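Local coordinates for membrane protein (Acinetobacter baumannii AB307-0294, PDB 5DL5) that probably forms an OprD-family beta-barrel channel through the outer membrane, letting in small solutes and perhaps antibiotics, at residues N204-G209 against R218-V223; T236-G241 against A279-Y284; T244-N249 against G300-D305. All coordinates share one frame; numbering follows the deposited sequence.

Overall arrangement
Four consecutive antiparallel strands of the porin barrel wall, 203-212, 216-229, 233-246 and 273-286, carry most of the three contacts. Contact 1 closes the hairpin of the first two before contact 2 opens; contact 2 joins the last two. Contact 3 uses the end of strand 233-246 and the loop that follows strand 289-300, so its segments alternate along the chain with those of contact 2. Centres lie about 14 Å (1 and 2), 19 Å (1 and 3) and 24 Å (2 and 3) apart. Asn222 ties contact 1 to Asp238 and Ser240 of contact 2, while Arg218 packs on Thr244 and Tyr304 of contact 3, linking the wall to a loop lying against it.

Contact 1: N204-G209 against R218-V223; sequences NASYYG and RHYANV
Tyr208 holds CG anti to its carbonyl carbon (chi1 -70°), whereas Tyr220, directly paired with it, holds CG anti to its backbone N (chi1 169°), and the two side chains run side by side in the same direction, their rings tilted against each other. They do not stack: CD2 of Tyr220 meets the edge of the Tyr208 ring near its plane, 4.0 Å from CD1 of Tyr208. Ser206 takes the crowded position between backbone N and carbonyl carbon (chi1 67°), which brings its OG to the edge of the Tyr220 ring, 3.9 Å from CE2 of Tyr220. The same hydroxyl lies 3.1 Å from a water that donates to Asn222 OD1, and this water also reaches Asn204 OD1 weakly. With OD1 of Asn222 taken by water, its ND2 turns to Asp238 OD1 and Ser240 OG on the next strand, so both ends of the amide are engaged and its rotation is defined.

The segments belong to a beta hairpin in the wall of the porin barrel. Ser206 with Asn222 and Tyr208 with Tyr220 are hydrogen-bonded pairs, each exchanging two bonds; Ser206 N reaches a lone pair of Asn222 O at 2.9 Å. The Ser206, Tyr208, Tyr220 and Asn222 face probably looks into the lumen, since both tyrosines also pack on Pro133 of a loop.

On the other face Tyr207 extends with CG anti to its backbone N, and CD1 of Tyr207 comes within 3.3 Å of Tyr220 O, which lies in the plane of the ring at its edge. That oxygen also accepts from Tyr208 N. At the hairpin's Gly209 end, CD2 of His219 rests 3.8 Å from Gly209 CA, and the imidazole touches Trp193 on the preceding strand.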
ATOM      1  N   ASN A 204      -7.910 -16.508  10.599  1.00 39.16           N
ATOM      2  CA  ASN A 204      -6.605 -16.619  10.059  1.00 39.92           C
ATOM      3  C   ASN A 204      -5.628 -15.652  10.675  1.00 37.48           C
ATOM      4  O   ASN A 204      -5.997 -14.719  11.389  1.00 36.51           O
ATOM      5  CB  ASN A 204      -6.684 -16.469   8.601  1.00 46.72           C
ATOM      6  CG  ASN A 204      -7.314 -15.225   8.229  1.00 46.85           C
ATOM      7  OD1 ASN A 204      -6.733 -14.230   8.413  1.00 53.22           O
ATOM      8  ND2 ASN A 204      -8.526 -15.273   7.724  1.00 50.97           N
ATOM      9  N   ALA A 205      -4.366 -15.932  10.461  1.00 35.61           N
ATOM     10  CA  ALA A 205      -3.316 -15.173  11.079  1.00 35.92           C
ATOM     11  C   ALA A 205      -2.075 -15.139  10.176  1.00 36.37           C
ATOM     12  O   ALA A 205      -1.952 -15.950   9.227  1.00 36.13           O
ATOM     13  CB  ALA A 205      -2.923 -15.762  12.399  1.00 35.12           C
ATOM     14  N   SER A 206      -1.243 -14.147  10.426  1.00 35.55           N
ATOM     15  CA  SER A 206       0.048 -13.980   9.693  1.00 34.31           C
ATOM     16  C   SER A 206       1.123 -13.283  10.421  1.00 32.91           C
ATOM     17  O   SER A 206       0.879 -12.573  11.349  1.00 31.60           O
ATOM     18  CB  SER A 206      -0.192 -13.374   8.386  1.00 34.32           C
ATOM     19  OG  SER A 206      -0.625 -12.111   8.470  1.00 41.38           O
ATOM     20  N   TYR A 207       2.367 -13.558  10.045  1.00 31.61           N
ATOM     21  CA  TYR A 207       3.538 -13.015  10.709  1.00 29.31           C
ATOM     22  C   TYR A 207       4.628 -12.942   9.621  1.00 27.64           C
ATOM     23  O   TYR A 207       4.886 -13.937   8.892  1.00 29.11           O
ATOM     24  CB  TYR A 207       3.885 -14.026  11.823  1.00 32.50           C
ATOM     25  CG  TYR A 207       4.981 -13.728  12.749  1.00 37.62           C
ATOM     26  CD1 TYR A 207       5.257 -12.416  13.132  1.00 42.81           C
ATOM     27  CD2 TYR A 207       5.651 -14.757  13.402  1.00 43.04           C
ATOM     28  CE1 TYR A 207       6.260 -12.114  13.997  1.00 46.63           C
ATOM     29  CE2 TYR A 207       6.643 -14.487  14.359  1.00 47.56           C
ATOM     30  CZ  TYR A 207       6.921 -13.164  14.669  1.00 49.57           C
ATOM     31  OH  TYR A 207       7.896 -12.810  15.556  1.00 51.11           O
ATOM     32  N   TYR A 208       5.169 -11.762   9.448  1.00 28.48           N
ATOM     33  CA  TYR A 208       6.161 -11.506   8.416  1.00 30.98           C
ATOM     34  C   TYR A 208       7.304 -10.696   9.046  1.00 31.03           C
ATOM     35  O   TYR A 208       7.096  -9.955   9.985  1.00 29.76           O
ATOM     36  CB  TYR A 208       5.547 -10.643   7.276  1.00 30.02           C
ATOM     37  CG  TYR A 208       4.557 -11.321   6.429  1.00 30.56           C
ATOM     38  CD1 TYR A 208       3.227 -11.298   6.762  1.00 31.76           C
ATOM     39  CD2 TYR A 208       4.945 -12.013   5.308  1.00 33.57           C
ATOM     40  CE1 TYR A 208       2.267 -11.983   5.995  1.00 34.19           C
ATOM     41  CE2 TYR A 208       4.028 -12.705   4.495  1.00 34.63           C
ATOM     42  CZ  TYR A 208       2.680 -12.662   4.862  1.00 37.14           C
ATOM     43  OH  TYR A 208       1.722 -13.317   4.152  1.00 38.91           O
ATOM     44  N   GLY A 209       8.471 -10.819   8.461  1.00 28.96           N
ATOM     45  CA  GLY A 209       9.688 -10.134   8.842  1.00 30.22           C
ATOM     46  C   GLY A 209      10.382  -9.496   7.638  1.00 30.53           C
ATOM     47  O   GLY A 209      10.335 -10.044   6.480  1.00 30.39           O
ATOM     48  N   ARG A 218      11.860  -4.928  10.516  1.00 30.47           N
ATOM     49  CA  ARG A 218      10.443  -4.768  10.700  1.00 32.63           C
ATOM     50  C   ARG A 218       9.727  -6.089  10.769  1.00 30.34           C
ATOM     51  O   ARG A 218      10.052  -7.000   9.995  1.00 31.70           O
ATOM     52  CB  ARG A 218       9.861  -3.892   9.590  1.00 31.42           C
ATOM     53  CG  ARG A 218       8.369  -3.674   9.701  1.00 31.34           C
ATOM     54  CD  ARG A 218       7.942  -2.352   9.028  1.00 35.20           C
ATOM     55  NE  ARG A 218       8.007  -2.426   7.656  1.00 36.87           N
ATOM     56  CZ  ARG A 218       8.231  -1.384   6.791  1.00 36.10           C
ATOM     57  NH1 ARG A 218       8.551  -0.152   7.169  1.00 35.00           N
ATOM     58  NH2 ARG A 218       8.303  -1.697   5.533  1.00 33.31           N
ATOM     59  N   HIS A 219       8.840  -6.219  11.753  1.00 27.87           N
ATOM     60  CA  HIS A 219       7.976  -7.365  11.845  1.00 28.21           C
ATOM     61  C   HIS A 219       6.530  -6.963  11.834  1.00 28.06           C
ATOM     62  O   HIS A 219       6.198  -5.886  12.349  1.00 31.63           O
ATOM     63  CB  HIS A 219       8.359  -8.169  13.102  1.00 35.78           C
ATOM     64  CG  HIS A 219       9.784  -8.672  13.086  1.00 43.55           C
ATOM     65  ND1 HIS A 219      10.841  -7.948  13.593  1.00 56.02           N
ATOM     66  CD2 HIS A 219      10.327  -9.794  12.548  1.00 46.26           C
ATOM     67  CE1 HIS A 219      11.964  -8.618  13.413  1.00 52.65           C
ATOM     68  NE2 HIS A 219      11.677  -9.731  12.770  1.00 51.25           N
ATOM     69  N   TYR A 220       5.665  -7.827  11.317  1.00 27.20           N
ATOM     70  CA  TYR A 220       4.214  -7.563  11.213  1.00 27.60           C
ATOM     71  C   TYR A 220       3.552  -8.851  11.690  1.00 30.32           C
ATOM     72  O   TYR A 220       3.995  -9.955  11.369  1.00 26.98           O
ATOM     73  CB  TYR A 220       3.784  -7.299   9.774  1.00 26.69           C
ATOM     74  CG  TYR A 220       2.272  -7.259   9.496  1.00 27.71           C
ATOM     75  CD1 TYR A 220       1.533  -6.097   9.700  1.00 29.55           C
ATOM     76  CD2 TYR A 220       1.630  -8.366   9.035  1.00 29.76           C
ATOM     77  CE1 TYR A 220       0.208  -6.053   9.452  1.00 31.76           C
ATOM     78  CE2 TYR A 220       0.256  -8.343   8.840  1.00 33.81           C
ATOM     79  CZ  TYR A 220      -0.398  -7.164   8.966  1.00 34.06           C
ATOM     80  OH  TYR A 220      -1.717  -7.079   8.748  1.00 43.94           O
ATOM     81  N   ALA A 221       2.452  -8.705  12.414  1.00 29.81           N
ATOM     82  CA  ALA A 221       1.582  -9.831  12.777  1.00 32.43           C
ATOM     83  C   ALA A 221       0.118  -9.400  12.555  1.00 34.96           C
ATOM     84  O   ALA A 221      -0.233  -8.242  12.769  1.00 35.03           O
ATOM     85  CB  ALA A 221       1.777 -10.151  14.288  1.00 34.05           C
ATOM     86  N   ASN A 222      -0.741 -10.355  12.251  1.00 37.60           N
ATOM     87  CA  ASN A 222      -2.185 -10.097  12.138  1.00 36.62           C
ATOM     88  C   ASN A 222      -2.937 -11.339  12.592  1.00 34.82           C
ATOM     89  O   ASN A 222      -2.515 -12.499  12.380  1.00 31.74           O
ATOM     90  CB  ASN A 222      -2.572  -9.753  10.705  1.00 38.40           C
ATOM     91  CG  ASN A 222      -4.089  -9.722  10.472  1.00 41.77           C
ATOM     92  OD1 ASN A 222      -4.665 -10.674  10.018  1.00 42.12           O
ATOM     93  ND2 ASN A 222      -4.700  -8.612  10.735  1.00 42.35           N
ATOM     94  N   VAL A 223      -4.068 -11.066  13.219  1.00 34.73           N
ATOM     95  CA  VAL A 223      -5.093 -12.082  13.428  1.00 33.00           C
ATOM     96  C   VAL A 223      -6.471 -11.474  13.066  1.00 31.37           C
ATOM     97  O   VAL A 223      -6.768 -10.307  13.414  1.00 32.27           O
ATOM     98  CB  VAL A 223      -4.951 -12.709  14.807  1.00 33.57           C
ATOM     99  CG1 VAL A 223      -5.234 -11.715  15.926  1.00 42.71           C
ATOM    100  CG2 VAL A 223      -6.011 -13.794  14.970  1.00 36.06           C
TER
HETATM  101  O   HOH W   1      -3.610 -12.770   8.597  1.00 45.85           O

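Contact 2: T236-G241 against A279-Y284; sequences TYDFSG and AISGTY
The Phe239 ring turns an edge to the neighbouring strand: Ala279 O lies in its plane, 3.6 Å from CD1 of Phe239. Ile280 crosses obliquely, and its CG2 packs 3.7 Å from the same Phe239 CD1. Tyr237, on the same face, meets the partner strand mainly through its CB, beside Ser281 O.

Strands 233-246 and 273-286 are antiparallel neighbours in the barrel wall, and Thr236-Thr283, Asp238-Ser281 and Ser240-Ala279 are hydrogen-bonded pairs, each with two bonds. Phe239, Ile280 and Tyr237 lie on the surface, on a side consistent with contact to lipid.

The opposite face is largely polar. Ser281 holds OG in the crowded position between backbone N and carbonyl carbon (chi1 80°), 3.3 Å from CB of Asp238. A water bridges Ser281 OG, Thr283 OG1 and Thr236 O, donating to the last. The Asp238 carboxylate is well supplied with donors, which would favour its charged form: besides its bond to strand 216-229 at Asn222, OD1 accepts from Asn224 ND2, and Ser240 OG donates to the syn lone pair of Asp238 OD2 at 2.6 Å.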
ATOM      1  N   THR A 236     -16.611  -9.050  12.582  1.00 40.80           N
ATOM      2  CA  THR A 236     -15.251  -9.381  12.286  1.00 40.22           C
ATOM      3  C   THR A 236     -14.319  -8.512  13.151  1.00 40.75           C
ATOM      4  O   THR A 236     -14.403  -7.271  13.116  1.00 40.90           O
ATOM      5  CB  THR A 236     -14.951  -9.103  10.786  1.00 40.88           C
ATOM      6  OG1 THR A 236     -15.910  -9.814  10.055  1.00 46.19           O
ATOM      7  CG2 THR A 236     -13.451  -9.443  10.326  1.00 40.60           C
ATOM      8  N   TYR A 237     -13.383  -9.193  13.838  1.00 38.63           N
ATOM      9  CA  TYR A 237     -12.401  -8.567  14.645  1.00 39.92           C
ATOM     10  C   TYR A 237     -11.062  -8.740  14.041  1.00 37.43           C
ATOM     11  O   TYR A 237     -10.732  -9.794  13.504  1.00 37.96           O
ATOM     12  CB  TYR A 237     -12.328  -9.242  16.017  1.00 41.62           C
ATOM     13  CG  TYR A 237     -13.611  -9.292  16.769  1.00 45.79           C
ATOM     14  CD1 TYR A 237     -14.439 -10.402  16.670  1.00 53.94           C
ATOM     15  CD2 TYR A 237     -13.956  -8.296  17.612  1.00 52.70           C
ATOM     16  CE1 TYR A 237     -15.593 -10.505  17.426  1.00 57.17           C
ATOM     17  CE2 TYR A 237     -15.087  -8.356  18.367  1.00 57.37           C
ATOM     18  CZ  TYR A 237     -15.891  -9.477  18.270  1.00 60.70           C
ATOM     19  OH  TYR A 237     -17.041  -9.507  18.987  1.00 67.29           O
ATOM     20  N   ASP A 238     -10.278  -7.718  14.129  1.00 36.43           N
ATOM     21  CA  ASP A 238      -8.924  -7.696  13.556  1.00 38.27           C
ATOM     22  C   ASP A 238      -7.924  -7.071  14.555  1.00 38.63           C
ATOM     23  O   ASP A 238      -8.185  -5.949  15.149  1.00 38.00           O
ATOM     24  CB  ASP A 238      -8.900  -6.900  12.233  1.00 39.79           C
ATOM     25  CG  ASP A 238      -7.556  -7.071  11.493  1.00 47.52           C
ATOM     26  OD1 ASP A 238      -7.346  -8.149  10.806  1.00 46.21           O
ATOM     27  OD2 ASP A 238      -6.639  -6.197  11.686  1.00 49.34           O
ATOM     28  N   PHE A 239      -6.796  -7.747  14.749  1.00 34.17           N
ATOM     29  CA  PHE A 239      -5.653  -7.197  15.519  1.00 32.97           C
ATOM     30  C   PHE A 239      -4.445  -7.259  14.634  1.00 35.72           C
ATOM     31  O   PHE A 239      -4.102  -8.367  14.078  1.00 38.13           O
ATOM     32  CB  PHE A 239      -5.570  -8.035  16.834  1.00 36.62           C
ATOM     33  CG  PHE A 239      -4.418  -7.706  17.790  1.00 42.76           C
ATOM     34  CD1 PHE A 239      -3.920  -6.396  17.986  1.00 43.20           C
ATOM     35  CD2 PHE A 239      -3.880  -8.743  18.616  1.00 46.29           C
ATOM     36  CE1 PHE A 239      -2.866  -6.133  18.878  1.00 46.42           C
ATOM     37  CE2 PHE A 239      -2.836  -8.490  19.551  1.00 48.41           C
ATOM     38  CZ  PHE A 239      -2.347  -7.179  19.722  1.00 48.50           C
ATOM     39  N   SER A 240      -3.878  -6.099  14.350  1.00 32.51           N
ATOM     40  CA  SER A 240      -2.761  -5.957  13.461  1.00 32.58           C
ATOM     41  C   SER A 240      -1.671  -5.151  14.191  1.00 34.73           C
ATOM     42  O   SER A 240      -1.979  -4.254  15.002  1.00 34.37           O
ATOM     43  CB  SER A 240      -3.141  -5.191  12.181  1.00 31.52           C
ATOM     44  OG  SER A 240      -4.010  -6.026  11.424  1.00 33.35           O
ATOM     45  N   GLY A 241      -0.406  -5.395  13.855  1.00 33.39           N
ATOM     46  CA  GLY A 241       0.655  -4.492  14.294  1.00 34.11           C
ATOM     47  C   GLY A 241       2.059  -4.625  13.664  1.00 33.07           C
ATOM     48  O   GLY A 241       2.341  -5.619  13.029  1.00 29.46           O
ATOM     49  N   ALA A 279      -3.288  -1.939  16.125  1.00 27.20           N
ATOM     50  CA  ALA A 279      -4.629  -1.540  15.906  1.00 30.79           C
ATOM     51  C   ALA A 279      -5.549  -2.693  16.093  1.00 30.65           C
ATOM     52  O   ALA A 279      -5.156  -3.822  15.843  1.00 31.28           O
ATOM     53  CB  ALA A 279      -4.819  -0.952  14.540  1.00 30.42           C
ATOM     54  N   ILE A 280      -6.710  -2.398  16.678  1.00 30.70           N
ATOM     55  CA  ILE A 280      -7.798  -3.342  16.801  1.00 34.20           C
ATOM     56  C   ILE A 280      -9.031  -2.767  16.121  1.00 32.52           C
ATOM     57  O   ILE A 280      -9.253  -1.536  16.268  1.00 34.95           O
ATOM     58  CB  ILE A 280      -8.116  -3.667  18.270  1.00 37.73           C
ATOM     59  CG1 ILE A 280      -8.345  -2.360  19.095  1.00 38.95           C
ATOM     60  CG2 ILE A 280      -6.947  -4.416  18.847  1.00 40.56           C
ATOM     61  CD1 ILE A 280      -8.886  -2.538  20.497  1.00 43.97           C
ATOM     62  N   SER A 281      -9.788  -3.623  15.409  1.00 30.68           N
ATOM     63  CA  SER A 281     -10.972  -3.184  14.697  1.00 32.41           C
ATOM     64  C   SER A 281     -12.043  -4.183  14.908  1.00 33.61           C
ATOM     65  O   SER A 281     -11.746  -5.362  15.158  1.00 34.34           O
ATOM     66  CB  SER A 281     -10.647  -2.897  13.202  1.00 35.24           C
ATOM     67  OG  SER A 281     -10.629  -4.135  12.575  1.00 40.17           O
ATOM     68  N   GLY A 282     -13.296  -3.720  14.948  1.00 31.99           N
ATOM     69  CA  GLY A 282     -14.450  -4.594  14.962  1.00 36.23           C
ATOM     70  C   GLY A 282     -15.442  -4.056  13.947  1.00 38.38           C
ATOM     71  O   GLY A 282     -15.650  -2.863  13.934  1.00 38.68           O
ATOM     72  N   THR A 283     -15.949  -4.918  13.052  1.00 39.33           N
ATOM     73  CA  THR A 283     -16.873  -4.573  11.988  1.00 39.60           C
ATOM     74  C   THR A 283     -18.107  -5.391  12.165  1.00 39.66           C
ATOM     75  O   THR A 283     -18.027  -6.604  12.243  1.00 39.39           O
ATOM     76  CB  THR A 283     -16.231  -4.880  10.586  1.00 42.89           C
ATOM     77  OG1 THR A 283     -15.038  -4.157  10.532  1.00 39.89           O
ATOM     78  CG2 THR A 283     -17.062  -4.439   9.416  1.00 44.41           C
ATOM     79  N   TYR A 284     -19.254  -4.733  12.232  1.00 38.54           N
ATOM     80  CA  TYR A 284     -20.512  -5.422  12.280  1.00 39.90           C
ATOM     81  C   TYR A 284     -21.103  -5.220  10.938  1.00 39.61           C
ATOM     82  O   TYR A 284     -21.234  -4.087  10.531  1.00 38.46           O
ATOM     83  CB  TYR A 284     -21.411  -4.805  13.347  1.00 40.89           C
ATOM     84  CG  TYR A 284     -22.840  -5.253  13.281  1.00 44.44           C
ATOM     85  CD1 TYR A 284     -23.168  -6.596  13.330  1.00 46.37           C
ATOM     86  CD2 TYR A 284     -23.875  -4.341  13.151  1.00 45.70           C
ATOM     87  CE1 TYR A 284     -24.495  -7.017  13.302  1.00 49.43           C
ATOM     88  CE2 TYR A 284     -25.205  -4.748  13.180  1.00 47.77           C
ATOM     89  CZ  TYR A 284     -25.513  -6.093  13.233  1.00 49.18           C
ATOM     90  OH  TYR A 284     -26.823  -6.558  13.165  1.00 53.26           O
TER
HETATM   91  O   HOH W   2     -18.366  -8.539   9.892  1.00 40.37           O
HETATM   92  O   HOH W   3     -12.912  -5.305  11.793  1.00 41.55           O

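Contact 3: T244-N249 against G300-D305; sequences TKFDAN and GNVGYD
The end of strand 233-246 meets a non-regular piece of loop whose chain makes an inverse gamma turn centred on Tyr304, with a weak Asp305 N to Gly303 O bond, and no hydrogen bond crosses between the two segments. Phe246 carries the contact. Its CB points toward the loop, and with CG anti to the carbonyl carbon, beside the backbone N (chi1 -68°), the ring meets Val302 and Asp305. CG2 of Thr244, two residues earlier on the same strand, sits 3.5 Å above one face of the ring, offset toward the rim. CG1 of Val302 reaches CE2 of Phe246 at 3.8 Å, the two side chains crossing obliquely. The far end of the ring approaches the backbone of the turn, with CZ of Phe246 3.7 Å from Asp305 O and CB of Asp305 a little farther from the same carbon.

Thr244 turns its hydroxyl to the other aromatic: OG1, anti to the carbonyl carbon (chi1 -54°), lies in the plane of the Tyr304 ring at its edge, 3.6 Å from CE1 of Tyr304. The two side chains cross at about a right angle. Tyr304 is held on other sides too, since its ring stacks on Tyr242 and its OH bonds to Ser315 O. The Asp305 carboxylate takes Ser254 OG and Tyr253 N.

The loop between strands 289-300 and 332-341 packs here against the end of strand 233-246, all six contributing residues being buried. Packing of the Phe246 ring on Val302 and on the turn backbone, with one ring edge (Tyr304) set against the Thr244 hydroxyl, makes the contact, while hydrogen bonds of the loop segment go to residues such as Ser254, Tyr253, Ser315 and Asn275, so the loop's position probably depends on those bonds as well as on the Phe246 packing.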
ATOM      1  N   THR A 244       9.126  -1.859  14.362  1.00 31.17           N
ATOM      2  CA  THR A 244      10.192  -1.405  13.475  1.00 31.64           C
ATOM      3  C   THR A 244      11.349  -0.847  14.239  1.00 33.96           C
ATOM      4  O   THR A 244      11.225   0.023  15.098  1.00 33.40           O
ATOM      5  CB  THR A 244       9.682  -0.290  12.530  1.00 31.45           C
ATOM      6  OG1 THR A 244       8.537  -0.741  11.861  1.00 28.95           O
ATOM      7  CG2 THR A 244      10.805   0.128  11.440  1.00 31.17           C
ATOM      8  N   LYS A 245      12.525  -1.326  13.930  1.00 34.14           N
ATOM      9  CA  LYS A 245      13.751  -0.765  14.425  1.00 37.65           C
ATOM     10  C   LYS A 245      14.477  -0.145  13.245  1.00 35.51           C
ATOM     11  O   LYS A 245      14.866  -0.835  12.258  1.00 30.31           O
ATOM     12  CB  LYS A 245      14.654  -1.821  15.090  1.00 42.27           C
ATOM     13  CG  LYS A 245      15.796  -1.141  15.811  1.00 52.08           C
ATOM     14  CD  LYS A 245      16.638  -2.122  16.614  1.00 60.26           C
ATOM     15  CE  LYS A 245      17.329  -3.087  15.636  1.00 62.34           C
ATOM     16  NZ  LYS A 245      18.692  -3.515  16.067  1.00 76.08           N
ATOM     17  N   PHE A 246      14.619   1.151  13.340  1.00 34.31           N
ATOM     18  CA  PHE A 246      15.309   1.925  12.341  1.00 37.65           C
ATOM     19  C   PHE A 246      16.749   1.987  12.697  1.00 39.78           C
ATOM     20  O   PHE A 246      17.122   2.284  13.859  1.00 38.09           O
ATOM     21  CB  PHE A 246      14.752   3.395  12.268  1.00 36.74           C
ATOM     22  CG  PHE A 246      13.379   3.477  11.745  1.00 35.70           C
ATOM     23  CD1 PHE A 246      13.145   3.545  10.368  1.00 34.69           C
ATOM     24  CD2 PHE A 246      12.318   3.478  12.578  1.00 36.16           C
ATOM     25  CE1 PHE A 246      11.838   3.629   9.880  1.00 35.08           C
ATOM     26  CE2 PHE A 246      11.002   3.580  12.109  1.00 36.41           C
ATOM     27  CZ  PHE A 246      10.761   3.648  10.736  1.00 35.67           C
ATOM     28  N   ASP A 247      17.570   1.748  11.685  1.00 41.43           N
ATOM     29  CA  ASP A 247      19.121   1.788  11.854  1.00 44.23           C
ATOM     30  C   ASP A 247      19.475   3.262  12.114  1.00 42.17           C
ATOM     31  O   ASP A 247      18.742   4.223  11.662  1.00 39.84           O
ATOM     32  CB  ASP A 247      19.716   1.338  10.508  1.00 50.35           C
ATOM     33  CG  ASP A 247      21.229   1.042  10.507  1.00 59.07           C
ATOM     34  OD1 ASP A 247      21.590  -0.155  10.725  1.00 67.16           O
ATOM     35  OD2 ASP A 247      22.056   1.929  10.074  1.00 63.80           O
ATOM     36  N   ALA A 248      20.607   3.452  12.753  1.00 46.51           N
ATOM     37  CA  ALA A 248      21.179   4.780  13.085  1.00 49.80           C
ATOM     38  C   ALA A 248      21.330   5.645  11.860  1.00 51.61           C
ATOM     39  O   ALA A 248      21.060   6.827  11.933  1.00 50.67           O
ATOM     40  CB  ALA A 248      22.533   4.633  13.767  1.00 52.40           C
ATOM     41  N   ASN A 249      21.670   5.043  10.715  1.00 50.33           N
ATOM     42  CA  ASN A 249      21.756   5.769   9.437  1.00 51.70           C
ATOM     43  C   ASN A 249      20.513   5.774   8.586  1.00 47.18           C
ATOM     44  O   ASN A 249      20.560   6.187   7.454  1.00 47.20           O
ATOM     45  CB  ASN A 249      22.879   5.164   8.579  1.00 55.76           C
ATOM     46  CG  ASN A 249      24.183   5.095   9.336  1.00 60.63           C
ATOM     47  OD1 ASN A 249      24.969   4.160   9.163  1.00 69.09           O
ATOM     48  ND2 ASN A 249      24.394   6.032  10.231  1.00 64.88           N
ATOM     49  N   GLY A 300       7.068   4.075  21.382  1.00 34.11           N
ATOM     50  CA  GLY A 300       8.491   4.211  21.102  1.00 36.55           C
ATOM     51  C   GLY A 300       8.933   5.640  20.829  1.00 38.63           C
ATOM     52  O   GLY A 300       8.151   6.571  20.958  1.00 40.18           O
ATOM     53  N   ASN A 301      10.157   5.828  20.382  1.00 36.33           N
ATOM     54  CA  ASN A 301      10.680   7.136  20.160  1.00 36.39           C
ATOM     55  C   ASN A 301      10.675   7.612  18.668  1.00 35.55           C
ATOM     56  O   ASN A 301      11.430   8.529  18.278  1.00 37.66           O
ATOM     57  CB  ASN A 301      12.042   7.320  20.851  1.00 37.36           C
ATOM     58  CG  ASN A 301      13.055   6.314  20.365  1.00 40.51           C
ATOM     59  OD1 ASN A 301      12.800   5.511  19.427  1.00 40.17           O
ATOM     60  ND2 ASN A 301      14.161   6.283  21.025  1.00 40.60           N
ATOM     61  N   VAL A 302       9.807   7.029  17.851  1.00 33.82           N
ATOM     62  CA  VAL A 302       9.576   7.506  16.532  1.00 31.95           C
ATOM     63  C   VAL A 302       8.224   7.065  16.201  1.00 31.19           C
ATOM     64  O   VAL A 302       7.759   6.026  16.703  1.00 30.87           O
ATOM     65  CB  VAL A 302      10.717   7.001  15.515  1.00 32.57           C
ATOM     66  CG1 VAL A 302      10.698   5.485  15.328  1.00 33.09           C
ATOM     67  CG2 VAL A 302      10.637   7.646  14.154  1.00 32.88           C
ATOM     68  N   GLY A 303       7.581   7.789  15.274  1.00 30.88           N
ATOM     69  CA  GLY A 303       6.403   7.275  14.594  1.00 29.98           C
ATOM     70  C   GLY A 303       6.664   6.161  13.583  1.00 28.65           C
ATOM     71  O   GLY A 303       7.779   5.698  13.443  1.00 29.30           O
ATOM     72  N   TYR A 304       5.603   5.688  12.960  1.00 28.94           N
ATOM     73  CA  TYR A 304       5.636   4.643  11.932  1.00 28.85           C
ATOM     74  C   TYR A 304       6.044   5.308  10.587  1.00 31.36           C
ATOM     75  O   TYR A 304       5.203   5.545   9.708  1.00 30.95           O
ATOM     76  CB  TYR A 304       4.386   3.795  11.912  1.00 28.08           C
ATOM     77  CG  TYR A 304       4.485   2.633  10.967  1.00 29.11           C
ATOM     78  CD1 TYR A 304       5.507   1.703  11.114  1.00 33.07           C
ATOM     79  CD2 TYR A 304       3.652   2.476   9.841  1.00 29.28           C
ATOM     80  CE1 TYR A 304       5.679   0.684  10.217  1.00 33.18           C
ATOM     81  CE2 TYR A 304       3.766   1.375   8.983  1.00 30.57           C
ATOM     82  CZ  TYR A 304       4.828   0.521   9.111  1.00 31.42           C
ATOM     83  OH  TYR A 304       5.139  -0.530   8.251  1.00 29.78           O
ATOM     84  N   ASP A 305       7.342   5.649  10.469  1.00 32.68           N
ATOM     85  CA  ASP A 305       7.870   6.550   9.366  1.00 33.71           C
ATOM     86  C   ASP A 305       8.184   5.593   8.156  1.00 33.62           C
ATOM     87  O   ASP A 305       9.337   5.401   7.809  1.00 35.39           O
ATOM     88  CB  ASP A 305       9.104   7.304   9.833  1.00 33.44           C
ATOM     89  CG  ASP A 305       8.833   8.476  10.767  1.00 35.13           C
ATOM     90  OD1 ASP A 305       7.784   8.539  11.436  1.00 33.28           O
ATOM     91  OD2 ASP A 305       9.791   9.226  11.035  1.00 35.23           O
TER